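PDB 3A2Q: 6-aminohexanoate-cyclic-dimer hydrolase from Arthrobacter sp., which hydrolyses the 6-aminohexanoate cyclic dimer, a by-product of nylon-6 manufacture, to the linear dimer. Local coordinates for residues E374-E378 against A379-L383; A272-P275 against E276-A279. The protein carries 1 engineered substitution. All blocks are in the same frame, centred on the assembly; numbering follows the deposited sequence.

Interaction 1. Residues E374-E378 against A379-L383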
ATOM      1  N   GLU A 374       1.036 -18.725   9.723  1.00 21.84           N
ATOM      2  CA  GLU A 374       2.476 -18.970   9.614  1.00 24.13           C
ATOM      3  C   GLU A 374       2.904 -20.432   9.682  1.00 23.96           C
ATOM      4  O   GLU A 374       3.943 -20.797   9.142  1.00 27.20           O
ATOM      5  CB  GLU A 374       3.232 -18.186  10.686  1.00 25.99           C
ATOM      6  CG  GLU A 374       3.155 -16.682  10.533  1.00 24.28           C
ATOM      7  CD  GLU A 374       4.220 -15.975  11.351  1.00 33.88           C
ATOM      8  OE1 GLU A 374       5.381 -15.923  10.890  1.00 30.57           O
ATOM      9  OE2 GLU A 374       3.900 -15.489  12.459  1.00 30.02           O
ATOM     10  N   ARG A 375       2.110 -21.266  10.344  1.00 25.73           N
ATOM     11  CA  ARG A 375       2.440 -22.681  10.460  1.00 24.01           C
ATOM     12  C   ARG A 375       2.553 -23.390   9.113  1.00 28.70           C
ATOM     13  O   ARG A 375       3.181 -24.441   9.023  1.00 27.93           O
ATOM     14  CB  ARG A 375       1.413 -23.397  11.336  1.00 28.93           C
ATOM     15  CG  ARG A 375       1.754 -23.370  12.820  1.00 36.91           C
ATOM     16  CD  ARG A 375       0.844 -24.297  13.611  1.00 44.19           C
ATOM     17  NE  ARG A 375      -0.268 -23.595  14.243  1.00 51.15           N
ATOM     18  CZ  ARG A 375      -0.139 -22.787  15.292  1.00 51.75           C
ATOM     19  NH1 ARG A 375       1.055 -22.576  15.832  1.00 57.68           N
ATOM     20  NH2 ARG A 375      -1.206 -22.192  15.806  1.00 52.11           N
ATOM     21  N   TRP A 376       1.949 -22.819   8.073  1.00 28.15           N
ATOM     22  CA  TRP A 376       2.006 -23.404   6.730  1.00 28.27           C
ATOM     23  C   TRP A 376       3.435 -23.312   6.198  1.00 29.80           C
ATOM     24  O   TRP A 376       3.931 -24.240   5.550  1.00 31.28           O
ATOM     25  CB  TRP A 376       1.058 -22.656   5.783  1.00 26.90           C
ATOM     26  CG  TRP A 376       0.891 -23.290   4.424  1.00 25.91           C
ATOM     27  CD1 TRP A 376       0.263 -24.472   4.137  1.00 27.93           C
ATOM     28  CD2 TRP A 376       1.322 -22.751   3.168  1.00 27.68           C
ATOM     29  NE1 TRP A 376       0.271 -24.698   2.779  1.00 27.40           N
ATOM     30  CE2 TRP A 376       0.915 -23.658   2.162  1.00 23.88           C
ATOM     31  CE3 TRP A 376       2.010 -21.590   2.794  1.00 24.50           C
ATOM     32  CZ2 TRP A 376       1.175 -23.438   0.806  1.00 28.88           C
ATOM     33  CZ3 TRP A 376       2.268 -21.370   1.445  1.00 29.03           C
ATOM     34  CH2 TRP A 376       1.850 -22.292   0.467  1.00 28.15           C
ATOM     35  N   TRP A 377       4.094 -22.187   6.475  1.00 26.25           N
ATOM     36  CA  TRP A 377       5.470 -21.972   6.033  1.00 27.90           C
ATOM     37  C   TRP A 377       6.397 -22.813   6.907  1.00 30.60           C
ATOM     38  O   TRP A 377       7.411 -23.335   6.447  1.00 30.14           O
ATOM     39  CB  TRP A 377       5.832 -20.489   6.144  1.00 26.61           C
ATOM     40  CG  TRP A 377       5.339 -19.668   4.979  1.00 28.04           C
ATOM     41  CD1 TRP A 377       6.062 -19.286   3.886  1.00 26.66           C
ATOM     42  CD2 TRP A 377       4.007 -19.169   4.772  1.00 25.00           C
ATOM     43  NE1 TRP A 377       5.266 -18.581   3.010  1.00 28.47           N
ATOM     44  CE2 TRP A 377       4.000 -18.496   3.530  1.00 25.39           C
ATOM     45  CE3 TRP A 377       2.818 -19.229   5.517  1.00 26.51           C
ATOM     46  CZ2 TRP A 377       2.850 -17.886   3.012  1.00 26.15           C
ATOM     47  CZ3 TRP A 377       1.672 -18.624   5.005  1.00 21.37           C
ATOM     48  CH2 TRP A 377       1.699 -17.960   3.761  1.00 26.15           C
ATOM     49  N   GLU A 378       6.028 -22.928   8.178  1.00 31.18           N
ATOM     50  CA  GLU A 378       6.774 -23.715   9.153  1.00 34.42           C
ATOM     51  C   GLU A 378       6.859 -25.163   8.669  1.00 33.39           C
ATOM     52  O   GLU A 378       7.887 -25.825   8.821  1.00 32.42           O
ATOM     53  CB  GLU A 378       6.041 -23.681  10.498  1.00 39.09           C
ATOM     54  CG  GLU A 378       6.707 -24.462  11.612  1.00 47.76           C
ATOM     55  CD  GLU A 378       7.770 -23.650  12.316  1.00 58.76           C
ATOM     56  OE1 GLU A 378       8.641 -23.091  11.617  1.00 62.32           O
ATOM     57  OE2 GLU A 378       7.731 -23.576  13.564  1.00 53.89           O
ATOM     58  N   ALA A 379       5.763 -25.640   8.085  1.00 33.18           N
ATOM     59  CA  ALA A 379       5.673 -27.010   7.591  1.00 33.66           C
ATOM     60  C   ALA A 379       6.487 -27.290   6.329  1.00 36.45           C
ATOM     61  O   ALA A 379       6.469 -28.412   5.818  1.00 38.52           O
ATOM     62  CB  ALA A 379       4.215 -27.378   7.360  1.00 32.68           C
ATOM     63  N   GLY A 380       7.187 -26.286   5.812  1.00 35.54           N
ATOM     64  CA  GLY A 380       7.997 -26.521   4.628  1.00 35.68           C
ATOM     65  C   GLY A 380       7.716 -25.694   3.387  1.00 36.35           C
ATOM     66  O   GLY A 380       8.536 -25.663   2.468  1.00 35.89           O
ATOM     67  N   TRP A 381       6.567 -25.033   3.336  1.00 33.36           N
ATOM     68  CA  TRP A 381       6.249 -24.213   2.174  1.00 31.58           C
ATOM     69  C   TRP A 381       7.026 -22.905   2.222  1.00 28.42           C
ATOM     70  O   TRP A 381       7.229 -22.335   3.296  1.00 30.53           O
ATOM     71  CB  TRP A 381       4.751 -23.930   2.115  1.00 28.68           C
ATOM     72  CG  TRP A 381       3.945 -25.171   1.991  1.00 25.08           C
ATOM     73  CD1 TRP A 381       3.449 -25.931   3.005  1.00 23.59           C
ATOM     74  CD2 TRP A 381       3.553 -25.814   0.774  1.00 25.93           C
ATOM     75  NE1 TRP A 381       2.767 -27.012   2.496  1.00 27.14           N
ATOM     76  CE2 TRP A 381       2.814 -26.963   1.129  1.00 24.11           C
ATOM     77  CE3 TRP A 381       3.755 -25.529  -0.585  1.00 31.79           C
ATOM     78  CZ2 TRP A 381       2.273 -27.832   0.174  1.00 32.14           C
ATOM     79  CZ3 TRP A 381       3.218 -26.395  -1.537  1.00 31.21           C
ATOM     80  CH2 TRP A 381       2.485 -27.531  -1.151  1.00 32.86           C
ATOM     81  N   ASP A 382       7.462 -22.440   1.053  1.00 26.05           N
ATOM     82  CA  ASP A 382       8.234 -21.208   0.938  1.00 25.93           C
ATOM     83  C   ASP A 382       7.409 -20.003   0.500  1.00 24.86           C
ATOM     84  O   ASP A 382       7.561 -18.907   1.043  1.00 21.62           O
ATOM     85  CB  ASP A 382       9.365 -21.385  -0.077  1.00 30.29           C
ATOM     86  CG  ASP A 382      10.391 -22.400   0.364  1.00 35.78           C
ATOM     87  OD1 ASP A 382      11.057 -22.153   1.391  1.00 34.37           O
ATOM     88  OD2 ASP A 382      10.526 -23.440  -0.320  1.00 31.63           O
ATOM     89  N   LEU A 383       6.543 -20.212  -0.486  1.00 25.28           N
ATOM     90  CA  LEU A 383       5.736 -19.121  -1.036  1.00 21.72           C
ATOM     91  C   LEU A 383       4.309 -19.509  -1.373  1.00 24.70           C
ATOM     92  O   LEU A 383       4.026 -20.653  -1.740  1.00 23.74           O
ATOM     93  CB  LEU A 383       6.369 -18.599  -2.325  1.00 22.26           C
ATOM     94  CG  LEU A 383       7.788 -18.031  -2.354  1.00 25.74           C
ATOM     95  CD1 LEU A 383       8.219 -17.840  -3.804  1.00 30.91           C
ATOM     96  CD2 LEU A 383       7.833 -16.718  -1.615  1.00 26.82           C
TER

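Interaction 2. Residues A272-P275 against E276-A279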
ATOM      1  N   ALA A 272     -17.514 -16.077  -4.937  1.00 27.19           N
ATOM      2  CA  ALA A 272     -16.699 -16.732  -5.951  1.00 26.80           C
ATOM      3  C   ALA A 272     -15.547 -15.859  -6.420  1.00 26.01           C
ATOM      4  O   ALA A 272     -15.730 -14.687  -6.754  1.00 28.51           O
ATOM      5  CB  ALA A 272     -17.570 -17.135  -7.143  1.00 27.50           C
ATOM      6  N   LEU A 273     -14.351 -16.430  -6.439  1.00 23.69           N
ATOM      7  CA  LEU A 273     -13.196 -15.685  -6.900  1.00 24.38           C
ATOM      8  C   LEU A 273     -13.395 -15.404  -8.390  1.00 27.25           C
ATOM      9  O   LEU A 273     -13.729 -16.310  -9.161  1.00 26.47           O
ATOM     10  CB  LEU A 273     -11.915 -16.502  -6.695  1.00 24.20           C
ATOM     11  CG  LEU A 273     -10.633 -15.906  -7.286  1.00 23.70           C
ATOM     12  CD1 LEU A 273     -10.315 -14.586  -6.594  1.00 22.55           C
ATOM     13  CD2 LEU A 273      -9.487 -16.892  -7.110  1.00 24.18           C
ATOM     14  N   ASP A 274     -13.210 -14.149  -8.785  1.00 24.88           N
ATOM     15  CA  ASP A 274     -13.343 -13.759 -10.184  1.00 25.14           C
ATOM     16  C   ASP A 274     -12.416 -14.624 -11.043  1.00 25.31           C
ATOM     17  O   ASP A 274     -11.221 -14.710 -10.775  1.00 24.73           O
ATOM     18  CB  ASP A 274     -12.960 -12.293 -10.365  1.00 23.81           C
ATOM     19  CG  ASP A 274     -12.987 -11.862 -11.817  1.00 28.88           C
ATOM     20  OD1 ASP A 274     -14.091 -11.661 -12.358  1.00 28.74           O
ATOM     21  OD2 ASP A 274     -11.905 -11.739 -12.425  1.00 34.85           O
ATOM     22  N   PRO A 275     -12.957 -15.259 -12.095  1.00 26.98           N
ATOM     23  CA  PRO A 275     -12.180 -16.121 -12.996  1.00 27.67           C
ATOM     24  C   PRO A 275     -10.925 -15.488 -13.594  1.00 25.35           C
ATOM     25  O   PRO A 275      -9.900 -16.159 -13.744  1.00 27.68           O
ATOM     26  CB  PRO A 275     -13.191 -16.503 -14.080  1.00 29.68           C
ATOM     27  CG  PRO A 275     -14.519 -16.400 -13.370  1.00 32.47           C
ATOM     28  CD  PRO A 275     -14.361 -15.164 -12.535  1.00 28.92           C
ATOM     29  N   GLU A 276     -11.003 -14.209 -13.947  1.00 25.93           N
ATOM     30  CA  GLU A 276      -9.855 -13.537 -14.541  1.00 22.32           C
ATOM     31  C   GLU A 276      -8.768 -13.305 -13.507  1.00 24.81           C
ATOM     32  O   GLU A 276      -7.589 -13.384 -13.825  1.00 25.01           O
ATOM     33  CB  GLU A 276     -10.273 -12.217 -15.200  1.00 24.97           C
ATOM     34  CG  GLU A 276     -11.370 -12.412 -16.255  1.00 24.18           C
ATOM     35  CD  GLU A 276     -11.520 -11.239 -17.204  1.00 28.97           C
ATOM     36  OE1 GLU A 276     -11.227 -10.095 -16.804  1.00 28.07           O
ATOM     37  OE2 GLU A 276     -11.953 -11.470 -18.355  1.00 31.61           O
ATOM     38  N   CYS A 277      -9.162 -13.014 -12.270  1.00 25.39           N
ATOM     39  CA  CYS A 277      -8.183 -12.829 -11.204  1.00 26.47           C
ATOM     40  C   CYS A 277      -7.496 -14.173 -10.951  1.00 25.21           C
ATOM     41  O   CYS A 277      -6.277 -14.242 -10.804  1.00 26.95           O
ATOM     42  CB  CYS A 277      -8.866 -12.356  -9.919  1.00 26.42           C
ATOM     43  SG  CYS A 277      -9.420 -10.652 -10.002  1.00 27.61           S
ATOM     44  N   ALA A 278      -8.289 -15.240 -10.910  1.00 24.45           N
ATOM     45  CA  ALA A 278      -7.752 -16.571 -10.672  1.00 24.23           C
ATOM     46  C   ALA A 278      -6.803 -16.999 -11.790  1.00 27.47           C
ATOM     47  O   ALA A 278      -5.753 -17.583 -11.528  1.00 26.22           O
ATOM     48  CB  ALA A 278      -8.884 -17.579 -10.538  1.00 27.43           C
ATOM     49  N   ALA A 279      -7.167 -16.690 -13.032  1.00 25.09           N
ATOM     50  CA  ALA A 279      -6.348 -17.072 -14.179  1.00 28.29           C
ATOM     51  C   ALA A 279      -4.987 -16.374 -14.195  1.00 25.84           C
ATOM     52  O   ALA A 279      -4.005 -16.940 -14.666  1.00 26.82           O
ATOM     53  CB  ALA A 279      -7.103 -16.788 -15.477  1.00 25.08           C
TER

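Interaction 1. Residues E374-E378 against A379-L383
The indoles of Trp376 and Trp381 lie face against face in an offset stack, their five-membered rings 3.8 Å apart between centroids and their planes only 6° from parallel. Trp381 brings CB as well: it stands 3.5 Å from the centroid of the six-membered ring of Trp376, almost on its normal, a CH-pi contact over the same face. At the edges sit carbonyl oxygens. Trp376 O approaches Trp381 in the ring plane, 3.1 Å from CD1, while Leu383 O lies near the plane of Trp376, 3.5 Å from CH2. The first torsion of Trp376, with CG anti to the backbone N (chi1 -172°), carries its ring to the carbonyl side, where the departing chain can lay Trp381 over it. Broad, flat tryptophan suits both positions, and a leucine in place of Trp376 would probably deprive the Trp381 ring of its stacking partner and let it turn more freely. Trp376 CE3 stands over one face of Trp377, toward the rim; at the edge Asp382 O lies in plane, 3.0 Å from NE1, the N-H aimed aside and the hydrogen bond weak.

The backbone reverses through a Schellman motif that ends the helix. Ala379 N bonds to Arg375 O (3.0 Å) and Gly380 N to Trp377 O (3.0 Å). Gly380 has phi 121°, where a CB would collide with the preceding carbonyl oxygen, hence the lack of a side chain.

The turn thus joins the end of helix 356-378 to strand 383-387 of the large mixed sheet. The Arg259 side chain makes a cation-pi contact with Trp381, its backbone N donates to Asp382 OD2, and Leu383 pairs through its backbone with Arg259 and Gly261 of strand 259-262. Trp377 packs on Val454 of strand 448-455, which flanks strand 383-387 on its other side.

Interaction 2. Residues A272-P275 against E276-A279
Asp274 OD2 is gripped by three N-H donors: Cys277 N at 3.0 Å from OD2, Glu276 N also at 3.0 Å but in a weak, bent bond, and, from another part of the chain, Gln392 NE2. The Cys277 donor meets OD2 on the anti side, 21° out of the carboxylate plane. With CG anti to its own N (chi1 176°), the Asp274 carboxylate reaches forward over the first turn, which makes Asp274 the N-cap of helix 275-290. Behind it the regular ladder begins, Ala278 N to Asp274 O at 3.0 Å and Ala279 N to Pro275 O at 2.9 Å. Pro275 suits the first helical position because its N has no hydrogen to be satisfied there. Just before the cap, Leu273 lays CD2 against Ala278 CB at 3.5 Å, a hydrophobic staple that the small alanine lets close tightly; Leu273 and Cys277 both also touch Pro387.

Chemically, the negative carboxylate meets the N-terminal end of the helix, whose dipole is likely to stabilise its charge. Gln392 NE2 also donates to Glu276 OE1, and Ser444 OG is bonded to OE2, so the one amide lies between two acids and probably eases their repulsion.

How the interactions relate
Interactions 1 and 2 are opposite helix ends: 272-279 starts helix 275-290, whereas 374-383 finishes helix 356-378. Their centres are 24 Å apart, and their nearest atoms about 14 Å, so they do not touch. The sheet connects them nonetheless. Strand 383-387 begins at the end of interaction 1 and finishes at Pro387, on which side chains of interaction 2 pack; its neighbour, strand 259-262, pairs with interaction 1 at its start and leads along the chain toward interaction 2. Both contacts lie away from the annotated sites, including the 6-aminohexanoic acid pocket with Ser150 and the engineered Ala174, and belong to the framework of the amidase fold.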